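Local coordinates for ABC-type branched-chain amino acid transport systems periplasmic component-like protein (Thermomonospora curvata, PDB 4N03) that probably captures fatty acids outside the cell membrane and hands them to an ABC transporter for uptake, at residues I34-A39 with A102-L107; N98-I103 with D122-I127; K189-Q194 with S392-N397. All coordinates share one frame; numbering follows the deposited sequence.

Interaction 1 (I34-A39 with A102-L107)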
loop_
_atom_site.group_PDB
_atom_site.type_symbol
_atom_site.label_atom_id
_atom_site.label_comp_id
_atom_site.label_asym_id
_atom_site.label_seq_id
_atom_site.Cartn_x
_atom_site.Cartn_y
_atom_site.Cartn_z
ATOM N N ILE A 34 4.454 -10.418 -23.021
ATOM C CA ILE A 34 5.120 -9.494 -22.089
ATOM C C ILE A 34 5.010 -10.151 -20.702
ATOM O O ILE A 34 3.905 -10.300 -20.178
ATOM C CB ILE A 34 4.433 -8.138 -22.053
ATOM C CG1 ILE A 34 4.513 -7.439 -23.408
ATOM C CG2 ILE A 34 5.032 -7.264 -20.957
ATOM C CD1 ILE A 34 3.509 -6.345 -23.585
ATOM N N LYS A 35 6.146 -10.555 -20.144
ATOM C CA LYS A 35 6.206 -11.151 -18.819
ATOM C C LYS A 35 6.450 -10.101 -17.749
ATOM O O LYS A 35 7.383 -9.282 -17.866
ATOM C CB LYS A 35 7.335 -12.176 -18.749
ATOM C CG LYS A 35 7.079 -13.434 -19.556
ATOM C CD LYS A 35 8.160 -14.490 -19.395
ATOM C CE LYS A 35 9.474 -14.048 -20.013
ATOM N NZ LYS A 35 10.678 -14.866 -19.770
ATOM N N LEU A 36 5.608 -10.104 -16.733
ATOM C CA LEU A 36 5.698 -9.213 -15.606
ATOM C C LEU A 36 5.903 -10.033 -14.358
ATOM O O LEU A 36 5.384 -11.149 -14.242
ATOM C CB LEU A 36 4.432 -8.367 -15.487
ATOM C CG LEU A 36 4.093 -7.545 -16.725
ATOM C CD1 LEU A 36 2.792 -6.809 -16.496
ATOM C CD2 LEU A 36 5.199 -6.557 -17.047
ATOM N N GLY A 37 6.631 -9.509 -13.383
ATOM C CA GLY A 37 6.854 -10.190 -12.129
ATOM C C GLY A 37 6.037 -9.629 -10.993
ATOM O O GLY A 37 5.861 -8.412 -10.884
ATOM N N ILE A 38 5.618 -10.510 -10.096
ATOM C CA ILE A 38 4.895 -10.187 -8.903
ATOM C C ILE A 38 5.624 -10.851 -7.746
ATOM O O ILE A 38 5.814 -12.074 -7.751
ATOM C CB ILE A 38 3.441 -10.595 -8.956
ATOM C CG1 ILE A 38 2.712 -9.702 -9.970
ATOM C CG2 ILE A 38 2.805 -10.493 -7.558
ATOM C CD1 ILE A 38 1.261 -10.048 -10.174
ATOM N N ALA A 39 6.043 -10.063 -6.751
ATOM C CA ALA A 39 6.703 -10.568 -5.520
ATOM C C ALA A 39 5.853 -10.124 -4.352
ATOM O O ALA A 39 5.854 -8.942 -4.020
ATOM C CB ALA A 39 8.126 -10.060 -5.424
ATOM N N ALA A 102 9.142 -5.812 -15.984
ATOM C CA ALA A 102 8.816 -4.904 -14.892
ATOM C C ALA A 102 8.207 -5.744 -13.774
ATOM O O ALA A 102 7.815 -6.902 -13.998
ATOM C CB ALA A 102 7.830 -3.852 -15.371
ATOM N N ILE A 103 8.098 -5.126 -12.599
ATOM C CA ILE A 103 7.521 -5.732 -11.381
ATOM C C ILE A 103 6.400 -4.828 -10.913
ATOM O O ILE A 103 6.609 -3.906 -10.114
ATOM C CB ILE A 103 8.556 -5.969 -10.297
ATOM C CG1 ILE A 103 9.608 -6.936 -10.816
ATOM C CG2 ILE A 103 7.865 -6.507 -9.071
ATOM C CD1 ILE A 103 10.739 -7.174 -9.823
ATOM N N PRO A 104 5.162 -5.073 -11.403
ATOM C CA PRO A 104 4.049 -4.208 -11.033
ATOM C C PRO A 104 3.395 -4.439 -9.702
ATOM O O PRO A 104 2.490 -3.728 -9.332
ATOM C CB PRO A 104 3.046 -4.445 -12.145
ATOM C CG PRO A 104 3.283 -5.866 -12.553
ATOM C CD PRO A 104 4.788 -5.946 -12.540
ATOM N N HIS A 105 3.868 -5.447 -8.968
ATOM C CA HIS A 105 3.496 -5.600 -7.562
ATOM C C HIS A 105 4.655 -6.204 -6.823
ATOM O O HIS A 105 5.069 -7.317 -7.096
ATOM C CB HIS A 105 2.234 -6.472 -7.396
ATOM C CG HIS A 105 1.930 -6.798 -5.967
ATOM N ND1 HIS A 105 1.891 -5.848 -4.976
ATOM C CD2 HIS A 105 1.662 -7.976 -5.359
ATOM C CE1 HIS A 105 1.648 -6.442 -3.822
ATOM N NE2 HIS A 105 1.485 -7.730 -4.022
ATOM N N PHE A 106 5.208 -5.449 -5.863
ATOM C CA PHE A 106 6.258 -5.924 -4.971
ATOM C C PHE A 106 5.803 -5.506 -3.562
ATOM O O PHE A 106 5.836 -4.309 -3.212
ATOM C CB PHE A 106 7.571 -5.271 -5.338
ATOM C CG PHE A 106 8.778 -6.075 -4.925
ATOM C CD1 PHE A 106 8.844 -6.726 -3.698
ATOM C CD2 PHE A 106 9.865 -6.138 -5.743
ATOM C CE1 PHE A 106 9.966 -7.462 -3.354
ATOM C CE2 PHE A 106 10.974 -6.891 -5.412
ATOM C CZ PHE A 106 11.037 -7.549 -4.202
ATOM N N LEU A 107 5.328 -6.461 -2.773
ATOM C CA LEU A 107 4.755 -6.144 -1.469
ATOM C C LEU A 107 5.867 -5.916 -0.440
ATOM O O LEU A 107 6.761 -6.727 -0.315
ATOM C CB LEU A 107 3.873 -7.293 -0.989
ATOM C CG LEU A 107 3.031 -6.981 0.248
ATOM C CD1 LEU A 107 1.682 -7.679 0.129
ATOM C CD2 LEU A 107 3.722 -7.383 1.538
#
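Gly-37 and Ala-39 bind the backbone of 102-107 through three hydrogen bonds, as neighbouring strands do in the parallel sheet of a type I periplasmic binding protein lobe. Gly-37 N donates to Ala-102 O at 2.9 Å in an almost straight bond (174° at the hydrogen). Further on, Ala-39 uses both of its polar backbone atoms: Ala-39 N donates to His-105 O at 2.9 Å, and Ala-39 O accepts from Leu-107 N at 2.8 Å, so that Phe-106 is bracketed in the usual parallel pattern. Between these two regular parts the chain turns a corner at Pro-104. A proline has no N-H to offer, and Gly-37 O instead has the CA of Ile-103 3.2 Å away, in a CA-H...O contact. Glycine suits position 37, since a CB there would press on the side chain of Ile-103.

The side chains of Ala-39 and Phe-106 share one face of the sheet. Phe-106 CG lies anti to its backbone N (chi1 -155°), and Ala-39 CB stands over the middle of the ring, 3.8 Å from its centroid and only 12° off the normal, a CH-pi contact that a small methyl makes easily. Helix 109-122 packs on the same phenyl through Met-111, Val-112 and Val-115. Ile-38 and His-105 point to the opposite face, next to helix 47-66. There Ile-38 CG2 comes against the imidazole edge, 3.5 Å from His-105 CD2, while His-105 NE2 hydrogen-bonds Thr-40 OG1. Leu-107, at the far end, touches the bound palmitic acid. At the other end Leu-36 crosses the pyrrolidine ring at about a right angle, with Leu-36 CB 3.8 Å from Pro-104 CD.

Interaction 2 (N98-I103 with D122-I127)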
loop_
_atom_site.group_PDB
_atom_site.type_symbol
_atom_site.label_atom_id
_atom_site.label_comp_id
_atom_site.label_asym_id
_atom_site.label_seq_id
_atom_site.Cartn_x
_atom_site.Cartn_y
_atom_site.Cartn_z
ATOM N N ASN A 98 16.081 -11.194 -14.774
ATOM C CA ASN A 98 16.545 -11.243 -16.135
ATOM C C ASN A 98 15.450 -11.667 -17.103
ATOM O O ASN A 98 15.665 -11.675 -18.313
ATOM C CB ASN A 98 17.851 -12.031 -16.249
ATOM C CG ASN A 98 19.044 -11.292 -15.568
ATOM O OD1 ASN A 98 19.207 -10.053 -15.675
ATOM N ND2 ASN A 98 19.863 -12.049 -14.862
ATOM N N ASN A 99 14.245 -11.996 -16.596
ATOM C CA ASN A 99 13.172 -12.652 -17.391
ATOM C C ASN A 99 11.800 -12.028 -17.310
ATOM O O ASN A 99 10.855 -12.567 -17.878
ATOM C CB ASN A 99 13.053 -14.172 -17.128
ATOM C CG ASN A 99 12.802 -14.529 -15.676
ATOM O OD1 ASN A 99 11.664 -14.555 -15.202
ATOM N ND2 ASN A 99 13.878 -14.864 -14.970
ATOM N N VAL A 100 11.680 -10.892 -16.615
ATOM C CA VAL A 100 10.471 -10.100 -16.600
ATOM C C VAL A 100 10.835 -8.684 -17.014
ATOM O O VAL A 100 11.942 -8.211 -16.750
ATOM C CB VAL A 100 9.728 -10.104 -15.234
ATOM C CG1 VAL A 100 9.373 -11.522 -14.801
ATOM C CG2 VAL A 100 10.493 -9.410 -14.148
ATOM N N LEU A 101 9.907 -7.974 -17.598
ATOM C CA LEU A 101 10.169 -6.621 -18.016
ATOM C C LEU A 101 10.108 -5.631 -16.861
ATOM O O LEU A 101 10.939 -4.683 -16.828
ATOM C CB LEU A 101 9.145 -6.213 -19.100
ATOM C CG LEU A 101 9.325 -4.772 -19.623
ATOM C CD1 LEU A 101 10.614 -4.550 -20.357
ATOM C CD2 LEU A 101 8.164 -4.454 -20.558
ATOM N N ALA A 102 9.142 -5.812 -15.984
ATOM C CA ALA A 102 8.816 -4.904 -14.892
ATOM C C ALA A 102 8.207 -5.744 -13.774
ATOM O O ALA A 102 7.815 -6.902 -13.998
ATOM C CB ALA A 102 7.830 -3.852 -15.371
ATOM N N ILE A 103 8.098 -5.126 -12.599
ATOM C CA ILE A 103 7.521 -5.732 -11.381
ATOM C C ILE A 103 6.400 -4.828 -10.913
ATOM O O ILE A 103 6.609 -3.906 -10.114
ATOM C CB ILE A 103 8.556 -5.969 -10.297
ATOM C CG1 ILE A 103 9.608 -6.936 -10.816
ATOM C CG2 ILE A 103 7.865 -6.507 -9.071
ATOM C CD1 ILE A 103 10.739 -7.174 -9.823
ATOM N N ASP A 122 19.277 -2.356 -12.703
ATOM C CA ASP A 122 18.514 -3.113 -13.709
ATOM C C ASP A 122 17.523 -2.236 -14.471
ATOM O O ASP A 122 16.964 -2.657 -15.475
ATOM C CB ASP A 122 17.780 -4.275 -13.044
ATOM C CG ASP A 122 18.691 -5.377 -12.593
ATOM O OD1 ASP A 122 19.839 -5.488 -13.106
ATOM O OD2 ASP A 122 18.248 -6.164 -11.760
ATOM N N LYS A 123 17.277 -1.017 -14.012
ATOM C CA LYS A 123 16.253 -0.126 -14.556
ATOM C C LYS A 123 14.864 -0.777 -14.503
ATOM O O LYS A 123 14.046 -0.635 -15.416
ATOM C CB LYS A 123 16.606 0.323 -15.979
ATOM C CG LYS A 123 17.942 1.061 -16.056
ATOM C CD LYS A 123 18.252 1.515 -17.469
ATOM C CE LYS A 123 19.276 2.635 -17.531
ATOM N NZ LYS A 123 20.512 2.461 -16.721
HETATM N N MSE A 124 14.569 -1.438 -13.397
HETATM C CA MSE A 124 13.346 -2.250 -13.263
HETATM C C MSE A 124 12.219 -1.404 -12.746
HETATM O O MSE A 124 12.202 -1.046 -11.574
HETATM C CB MSE A 124 13.641 -3.379 -12.264
HETATM C CG MSE A 124 12.451 -4.364 -12.097
HETATM SE SE MSE A 124 12.174 -5.470 -13.659
HETATM C CE MSE A 124 13.439 -6.886 -13.076
ATOM N N PHE A 125 11.220 -1.128 -13.594
ATOM C CA PHE A 125 10.048 -0.424 -13.126
ATOM C C PHE A 125 9.333 -1.254 -12.115
ATOM O O PHE A 125 8.934 -2.389 -12.425
ATOM C CB PHE A 125 9.129 -0.077 -14.326
ATOM C CG PHE A 125 7.870 0.659 -13.982
ATOM C CD1 PHE A 125 7.807 1.569 -12.933
ATOM C CD2 PHE A 125 6.703 0.439 -14.729
ATOM C CE1 PHE A 125 6.637 2.232 -12.635
ATOM C CE2 PHE A 125 5.561 1.153 -14.431
ATOM C CZ PHE A 125 5.501 2.016 -13.381
ATOM N N THR A 126 9.165 -0.764 -10.900
ATOM C CA THR A 126 8.643 -1.465 -9.767
ATOM C C THR A 126 7.547 -0.646 -9.138
ATOM O O THR A 126 7.793 0.533 -8.828
ATOM C CB THR A 126 9.786 -1.753 -8.778
ATOM O OG1 THR A 126 10.823 -2.485 -9.410
ATOM C CG2 THR A 126 9.304 -2.525 -7.614
ATOM N N ILE A 127 6.379 -1.264 -8.895
ATOM C CA ILE A 127 5.302 -0.622 -8.210
ATOM C C ILE A 127 5.067 -1.330 -6.901
ATOM O O ILE A 127 4.422 -2.413 -6.850
ATOM C CB ILE A 127 3.987 -0.582 -9.019
ATOM C CG1 ILE A 127 4.196 -0.050 -10.419
ATOM C CG2 ILE A 127 2.910 0.185 -8.259
ATOM C CD1 ILE A 127 3.003 -0.215 -11.349
HETATM O O HOH W 1 20.524 -8.008 -14.148
HETATM O O HOH W 2 10.638 -2.122 -16.104
#
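Met-124, deposited as selenomethionine, fills the tight part of this contact by folding its side chain back against 98-103. Its CG is anti to the backbone N (chi1 -177°); bends at chi2 and chi3 then place the selenium and the methyl, the chain crossing Val-100 and Ile-103 at about a right angle. SE lies 3.5 Å from Leu-101 O and 3.6 Å from Ala-102 CA, CE reaches Val-100 CG2, and CG meets Ile-103 CD1 at 4.0 Å. Methionine suits this place because a bendable apolar chain can touch Val-100, Leu-101, Ala-102 and Ile-103 in turn. Beside it the small methyl of Ala-102 lets the chains approach, CB resting 3.5 Å from Phe-125 O.

Two backbone bonds flank Thr-126: Ile-103 N donates to Phe-125 O, nearly straight at 2.9 Å, and Ile-127 N donates to Ile-103 O. Thr-126 OG1 turns back to donate to Met-124 O at 2.9 Å, approaching from above the carbonyl plane. Among these buried residues one water donates to Leu-101 O and accepts from Phe-125 N, standing in for the strand pairing that begins just beyond; Arg-336 also grips Leu-101 O.

On the looser, solvent-facing side another water lies within hydrogen-bonding distance of Asn-98 OD1 and Asp-122 OD1. Polar side chains fit here, and Asp-122 OD2 is held by Tyr-93 and Asn-97. Lys-123, with positive phi, closes helix 109-122 in a Schellman motif. That helix joins strand 103-107 to its parallel neighbour 126-129, which makes this pairing the base of a beta-alpha-beta crossover at the edge of a Rossmann-like sheet.

Interaction 3 (K189-Q194 with S392-N397)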
loop_
_atom_site.group_PDB
_atom_site.type_symbol
_atom_site.label_atom_id
_atom_site.label_comp_id
_atom_site.label_asym_id
_atom_site.label_seq_id
_atom_site.Cartn_x
_atom_site.Cartn_y
_atom_site.Cartn_z
ATOM N N LYS A 189 5.726 11.724 15.059
ATOM C CA LYS A 189 6.592 12.594 15.854
ATOM C C LYS A 189 6.604 13.994 15.314
ATOM O O LYS A 189 6.678 14.965 16.109
ATOM C CB LYS A 189 7.962 11.991 15.937
ATOM C CG LYS A 189 7.934 10.707 16.756
ATOM C CD LYS A 189 9.209 9.939 16.648
ATOM C CE LYS A 189 10.304 10.680 17.359
ATOM N NZ LYS A 189 11.399 9.724 17.456
ATOM N N TYR A 190 6.508 14.161 13.996
ATOM C CA TYR A 190 6.432 15.518 13.421
ATOM C C TYR A 190 5.176 16.199 13.875
ATOM O O TYR A 190 5.165 17.345 14.352
ATOM C CB TYR A 190 6.521 15.448 11.910
ATOM C CG TYR A 190 6.399 16.808 11.272
ATOM C CD1 TYR A 190 7.497 17.670 11.225
ATOM C CD2 TYR A 190 5.197 17.247 10.745
ATOM C CE1 TYR A 190 7.394 18.896 10.670
ATOM C CE2 TYR A 190 5.127 18.509 10.156
ATOM C CZ TYR A 190 6.255 19.339 10.118
ATOM O OH TYR A 190 6.195 20.573 9.528
ATOM N N ALA A 191 4.055 15.498 13.700
ATOM C CA ALA A 191 2.796 16.034 14.126
ATOM C C ALA A 191 2.801 16.377 15.624
ATOM O O ALA A 191 2.296 17.415 16.052
ATOM C CB ALA A 191 1.658 15.099 13.779
ATOM N N ALA A 192 3.352 15.488 16.420
ATOM C CA ALA A 192 3.383 15.698 17.877
ATOM C C ALA A 192 4.224 16.935 18.253
ATOM O O ALA A 192 3.822 17.705 19.083
ATOM C CB ALA A 192 3.934 14.479 18.572
ATOM N N GLU A 193 5.337 17.099 17.586
ATOM C CA GLU A 193 6.144 18.298 17.835
ATOM C C GLU A 193 5.399 19.562 17.464
ATOM O O GLU A 193 5.439 20.583 18.200
ATOM C CB GLU A 193 7.502 18.209 17.076
ATOM C CG GLU A 193 8.538 19.281 17.379
ATOM C CD GLU A 193 8.982 19.232 18.817
ATOM O OE1 GLU A 193 9.486 18.180 19.284
ATOM O OE2 GLU A 193 8.825 20.257 19.494
ATOM N N GLN A 194 4.731 19.537 16.319
ATOM C CA GLN A 194 4.046 20.715 15.843
ATOM C C GLN A 194 2.818 21.062 16.668
ATOM O O GLN A 194 2.511 22.218 16.842
ATOM C CB GLN A 194 3.685 20.558 14.358
ATOM C CG GLN A 194 4.871 20.581 13.419
ATOM C CD GLN A 194 5.365 22.001 13.186
ATOM O OE1 GLN A 194 5.181 22.882 14.012
ATOM N NE2 GLN A 194 5.949 22.232 12.073
ATOM N N SER A 392 -4.012 17.903 5.080
ATOM C CA SER A 392 -3.812 18.956 6.080
ATOM C C SER A 392 -2.711 19.920 5.699
ATOM O O SER A 392 -1.797 19.559 5.008
ATOM C CB SER A 392 -3.520 18.364 7.448
ATOM O OG SER A 392 -2.296 17.680 7.521
ATOM N N GLU A 393 -2.830 21.151 6.155
ATOM C CA GLU A 393 -1.711 22.113 6.042
ATOM C C GLU A 393 -0.449 21.574 6.661
ATOM O O GLU A 393 0.646 21.757 6.138
ATOM C CB GLU A 393 -2.081 23.461 6.624
ATOM C CG GLU A 393 -3.129 24.202 5.825
ATOM C CD GLU A 393 -2.763 24.454 4.373
ATOM O OE1 GLU A 393 -1.702 25.068 4.093
ATOM O OE2 GLU A 393 -3.545 24.036 3.479
ATOM N N LEU A 394 -0.609 20.883 7.769
ATOM C CA LEU A 394 0.466 20.286 8.455
ATOM C C LEU A 394 1.238 19.336 7.538
ATOM O O LEU A 394 2.469 19.348 7.466
ATOM C CB LEU A 394 -0.129 19.590 9.675
ATOM C CG LEU A 394 0.839 19.045 10.689
ATOM C CD1 LEU A 394 1.694 20.111 11.325
ATOM C CD2 LEU A 394 0.094 18.284 11.792
ATOM N N ALA A 395 0.496 18.454 6.837
ATOM C CA ALA A 395 1.127 17.554 5.902
ATOM C C ALA A 395 1.671 18.243 4.650
ATOM O O ALA A 395 2.664 17.823 4.096
ATOM C CB ALA A 395 0.175 16.457 5.482
ATOM N N LYS A 396 0.988 19.290 4.206
ATOM C CA LYS A 396 1.396 20.006 3.018
ATOM C C LYS A 396 2.783 20.649 3.208
ATOM O O LYS A 396 3.542 20.676 2.279
ATOM C CB LYS A 396 0.420 21.134 2.747
ATOM C CG LYS A 396 0.650 21.926 1.460
ATOM C CD LYS A 396 -0.565 22.864 1.282
ATOM C CE LYS A 396 -0.624 23.620 -0.000
ATOM N NZ LYS A 396 -1.709 24.627 0.126
ATOM N N ASN A 397 3.094 21.154 4.408
ATOM C CA ASN A 397 4.310 21.886 4.656
ATOM C C ASN A 397 5.439 21.004 5.160
ATOM O O ASN A 397 6.576 21.455 5.233
ATOM C CB ASN A 397 4.059 23.080 5.596
ATOM C CG ASN A 397 3.070 24.076 5.016
ATOM O OD1 ASN A 397 2.919 24.187 3.805
ATOM N ND2 ASN A 397 2.418 24.786 5.863
HETATM O O HOH W 3 3.997 21.368 8.506
HETATM O O HOH W 4 7.877 21.527 7.708
#
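Tyr-190 reaches across to Leu-394 from helix 179-195, its CG anti to the backbone N (chi1 178°). CB points toward the facing helix and starts the ring on its way. One face of the ring takes Gln-194 CG from the next turn of the same helix, offset toward the rim. Leu-394 O meets the ring at its edge, 3.9 Å from Tyr-190 CE2; Leu-394 CD1 is 4.0 Å from the same CE2. At the tip, OH holds two waters, at 2.6 Å and 2.7 Å; the first donates to Leu-394 O and the second to Asn-397 O. Gln-194 NE2, in one of two conformers, also donates to Tyr-190 OH. A phenylalanine in its place would probably leave both waters and Gln-194 NE2 without the hydroxyl that joins them.

Leu-394 supplies the apolar part of the contact: its CD1 sits 3.7 Å from Gln-194 CB, and its CD2 faces Ala-191 CB, whose small size lets the branched tip in. Ser-392 caps the helix start, its OG accepting from Ala-395 N. Following strand 383-390, short helix 393-397 meets helix 179-195 through a small surface patch, with Ile-153 of helix 148-161 touching both Tyr-190 and Leu-394.

Overall arrangement
Interactions 1 and 2 are core contacts of one sheet, with centres about 7 Å apart. They share Ala-102 and Ile-103, so strand 103-107 is held by 33-40 on one side and 126-129 on the other. Both depend on parallel backbone hydrogen bonds filled out by apolar side chains, though interaction 2 also uses waters, one among buried residues and one toward solvent, and interaction 1 extends to the palmitic acid. The centre of interaction 3 is about 34 Å from that of interaction 1, across the centre of the chain and beside the other, seven-stranded sheet. There two helices meet at the surface without a direct hydrogen bond between them, joined by leucine packing and by waters on a tyrosine hydroxyl.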